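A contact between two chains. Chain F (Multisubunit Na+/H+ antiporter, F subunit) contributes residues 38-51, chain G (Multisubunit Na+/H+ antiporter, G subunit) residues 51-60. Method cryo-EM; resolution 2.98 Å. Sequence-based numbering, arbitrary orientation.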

# COMPACT_ATOMS: atom_id res chain seq x y z
N GLY F 38 36.15 1.20 17.09
CA GLY F 38 35.20 2.03 16.36
C GLY F 38 33.76 1.82 16.81
O GLY F 38 33.00 2.78 16.95
N ILE F 39 33.38 0.56 17.05
CA ILE F 39 32.03 0.28 17.53
C ILE F 39 31.81 0.87 18.93
O ILE F 39 30.73 1.42 19.24
CB ILE F 39 31.77 -1.23 17.48
CG1 ILE F 39 31.86 -1.73 16.04
CG2 ILE F 39 30.41 -1.57 17.99
CD1 ILE F 39 31.83 -3.23 15.91
N THR F 40 32.84 0.83 19.77
CA THR F 40 32.76 1.46 21.09
C THR F 40 32.66 2.98 20.97
O THR F 40 31.96 3.62 21.77
CB THR F 40 33.98 1.06 21.91
OG1 THR F 40 34.09 -0.37 21.91
CG2 THR F 40 33.84 1.51 23.35
N LEU F 41 33.32 3.57 19.96
CA LEU F 41 33.16 4.99 19.68
C LEU F 41 31.73 5.33 19.29
O LEU F 41 31.20 6.38 19.69
CB LEU F 41 34.13 5.41 18.57
CG LEU F 41 34.07 6.86 18.09
CD1 LEU F 41 34.40 7.81 19.21
CD2 LEU F 41 35.02 7.06 16.92
N ALA F 42 31.08 4.45 18.53
CA ALA F 42 29.66 4.64 18.20
C ALA F 42 28.79 4.61 19.45
O ALA F 42 27.84 5.40 19.57
CB ALA F 42 29.21 3.57 17.21
N GLY F 43 29.12 3.73 20.40
CA GLY F 43 28.40 3.73 21.67
C GLY F 43 28.60 4.99 22.49
O GLY F 43 27.66 5.48 23.12
N ILE F 44 29.83 5.52 22.48
CA ILE F 44 30.13 6.76 23.18
C ILE F 44 29.34 7.92 22.57
O ILE F 44 28.82 8.78 23.29
CB ILE F 44 31.65 7.02 23.17
CG1 ILE F 44 32.36 5.97 24.01
CG2 ILE F 44 31.99 8.40 23.72
CD1 ILE F 44 33.84 6.00 23.87
N VAL F 45 29.20 7.93 21.24
CA VAL F 45 28.43 8.97 20.57
C VAL F 45 26.95 8.87 20.94
O VAL F 45 26.29 9.89 21.18
CB VAL F 45 28.66 8.92 19.05
CG1 VAL F 45 27.74 9.88 18.32
CG2 VAL F 45 30.08 9.28 18.74
N ALA F 46 26.42 7.64 21.04
CA ALA F 46 25.03 7.45 21.47
C ALA F 46 24.79 7.95 22.89
O ALA F 46 23.79 8.63 23.15
CB ALA F 46 24.66 5.97 21.36
N ILE F 47 25.72 7.68 23.80
CA ILE F 47 25.49 8.08 25.19
C ILE F 47 25.70 9.58 25.37
O ILE F 47 24.96 10.24 26.12
CB ILE F 47 26.37 7.24 26.13
CG1 ILE F 47 25.89 5.79 26.08
CG2 ILE F 47 26.28 7.71 27.57
CD1 ILE F 47 26.72 4.86 26.86
N VAL F 48 26.65 10.18 24.64
CA VAL F 48 26.82 11.62 24.76
C VAL F 48 25.69 12.36 24.04
O VAL F 48 25.37 13.50 24.40
CB VAL F 48 28.22 12.05 24.28
CG1 VAL F 48 28.34 12.01 22.78
CG2 VAL F 48 28.59 13.42 24.83
N SER F 49 25.04 11.72 23.07
CA SER F 49 23.84 12.31 22.49
C SER F 49 22.67 12.24 23.46
O SER F 49 21.82 13.13 23.46
CB SER F 49 23.49 11.62 21.18
OG SER F 49 23.11 10.28 21.41
N MET F 50 22.60 11.18 24.27
CA MET F 50 21.61 11.18 25.35
C MET F 50 21.92 12.23 26.42
O MET F 50 21.00 12.77 27.03
CB MET F 50 21.51 9.80 26.00
CG MET F 50 20.76 8.79 25.20
SD MET F 50 20.54 7.27 26.14
CE MET F 50 22.15 6.53 25.96
N LEU F 51 23.21 12.50 26.67
CA LEU F 51 23.58 13.53 27.64
C LEU F 51 23.23 14.92 27.15
O LEU F 51 22.67 15.74 27.89
CB LEU F 51 25.07 13.46 27.96
CG LEU F 51 25.61 12.38 28.88
CD1 LEU F 51 27.09 12.50 28.90
CD2 LEU F 51 25.06 12.60 30.26
N GLY G 51 26.64 -5.92 23.19
CA GLY G 51 26.75 -4.73 24.01
C GLY G 51 26.33 -3.46 23.29
O GLY G 51 25.57 -2.65 23.83
N ILE G 52 26.77 -3.31 22.03
CA ILE G 52 26.39 -2.10 21.30
C ILE G 52 24.91 -2.13 20.92
O ILE G 52 24.26 -1.07 20.91
CB ILE G 52 27.32 -1.90 20.08
CG1 ILE G 52 27.09 -0.54 19.45
CG2 ILE G 52 27.10 -2.92 19.02
CD1 ILE G 52 27.34 0.56 20.37
N MET G 53 24.33 -3.32 20.68
CA MET G 53 22.90 -3.32 20.40
C MET G 53 22.08 -3.01 21.65
O MET G 53 21.04 -2.35 21.54
CB MET G 53 22.47 -4.65 19.79
CG MET G 53 22.93 -4.80 18.37
SD MET G 53 22.21 -6.25 17.61
CE MET G 53 23.15 -7.50 18.44
N CYS G 54 22.54 -3.43 22.83
CA CYS G 54 21.84 -3.06 24.05
C CYS G 54 21.93 -1.56 24.32
O CYS G 54 20.94 -0.94 24.74
CB CYS G 54 22.39 -3.85 25.23
SG CYS G 54 22.01 -5.62 25.20
N ILE G 55 23.09 -0.95 24.05
CA ILE G 55 23.24 0.50 24.23
C ILE G 55 22.34 1.26 23.26
O ILE G 55 21.67 2.24 23.64
CB ILE G 55 24.72 0.90 24.08
CG1 ILE G 55 25.55 0.30 25.20
CG2 ILE G 55 24.89 2.41 24.12
CD1 ILE G 55 27.04 0.39 24.96
N LEU G 56 22.28 0.82 22.00
CA LEU G 56 21.47 1.52 21.00
C LEU G 56 19.98 1.33 21.25
O LEU G 56 19.20 2.25 21.02
CB LEU G 56 21.84 1.07 19.60
CG LEU G 56 23.23 1.45 19.09
CD1 LEU G 56 23.48 0.85 17.72
CD2 LEU G 56 23.39 2.94 19.07
N LEU G 57 19.57 0.15 21.74
CA LEU G 57 18.19 -0.04 22.16
C LEU G 57 17.83 0.86 23.33
O LEU G 57 16.72 1.40 23.38
CB LEU G 57 17.94 -1.50 22.53
CG LEU G 57 17.75 -2.56 21.45
CD1 LEU G 57 17.75 -3.94 22.07
CD2 LEU G 57 16.43 -2.32 20.74
N GLY G 58 18.75 1.05 24.27
CA GLY G 58 18.49 1.95 25.38
C GLY G 58 18.33 3.40 24.93
O GLY G 58 17.43 4.10 25.39
N ALA G 59 19.19 3.85 24.01
CA ALA G 59 19.09 5.22 23.50
C ALA G 59 17.82 5.42 22.68
O ALA G 59 17.16 6.47 22.79
CB ALA G 59 20.33 5.56 22.68
N PHE G 60 17.48 4.42 21.86
CA PHE G 60 16.24 4.41 21.09
C PHE G 60 15.02 4.54 21.99
O PHE G 60 14.15 5.38 21.75
CB PHE G 60 16.19 3.12 20.27
CG PHE G 60 14.90 2.90 19.58
CD1 PHE G 60 14.55 3.66 18.48
CD2 PHE G 60 14.04 1.91 20.01
CE1 PHE G 60 13.35 3.45 17.84
CE2 PHE G 60 12.83 1.69 19.38
CZ PHE G 60 12.49 2.46 18.29

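Two helical segments, one from the F subunit and one from the G subunit of the Na+/H+ antiporter, run in nearly the same direction, their axes inclined by 18° and approaching to 9.8 Å. The side chains that meet are apolar, no hydrogen bond crosses between the stretches, and 378 Å² of surface, both sides summed, is buried by the fit of side chains into the relief of the opposing helix.

The most extensively covered residue is I52(G). The hollow that receives it is made by G43(F), where the lack of a side chain leaves the backbone open. With chi1 at -171° (t) and chi2 at 60° (p), I52(G) lays its CD1 atom 3.6 Å from CA of G43(F) and 3.7 Å from the carbonyl O of I39(F), one helical turn earlier. A CB on G43(F) would point toward the G helix and lie only 3.3 Å from CD1 of I52(G), so the space that the methyl occupies depends on the glycine. Here the CA atoms of G43(F) and I52(G) come within 6.2 Å of each other. The second branch of the same isoleucine is also engaged, its CG2 packing 3.7 Å from CG2 of I39(F).

One turn further along, I55(G) points toward the F helix and covers the next part of its surface. Its CG2 lies 4.0 Å from CG1 of I47(F) and 4.3 Å from the carbonyl O of G43(F). I47(F) leaves its backbone sideways, but the end of its side chain comes nearer to the G helix and so meets this methyl.

A46(F) points its methyl toward the G helix, where CB meets CD2 of L56(G) at 4.0 Å; the leucine, too, starts sideways and brings its end closer. The CA atoms of A46(F) and A59(G) are 6.7 Å apart, a spacing that the two short side chains accommodate.

At the far end the bump comes from chain F. M50(F), extended at chi2 (t) and turned at chi3 (m), sets its SD 3.6 Å from CA and 3.9 Å from CB of A59(G). The sulfur lies beside the CA–CB bond of the alanine, close to the backbone. The two ends of the contact thus mirror each other in kind: an isoleucine of chain G reaches the backbone of F at a glycine, and a methionine of chain F reaches the backbone of G at an alanine.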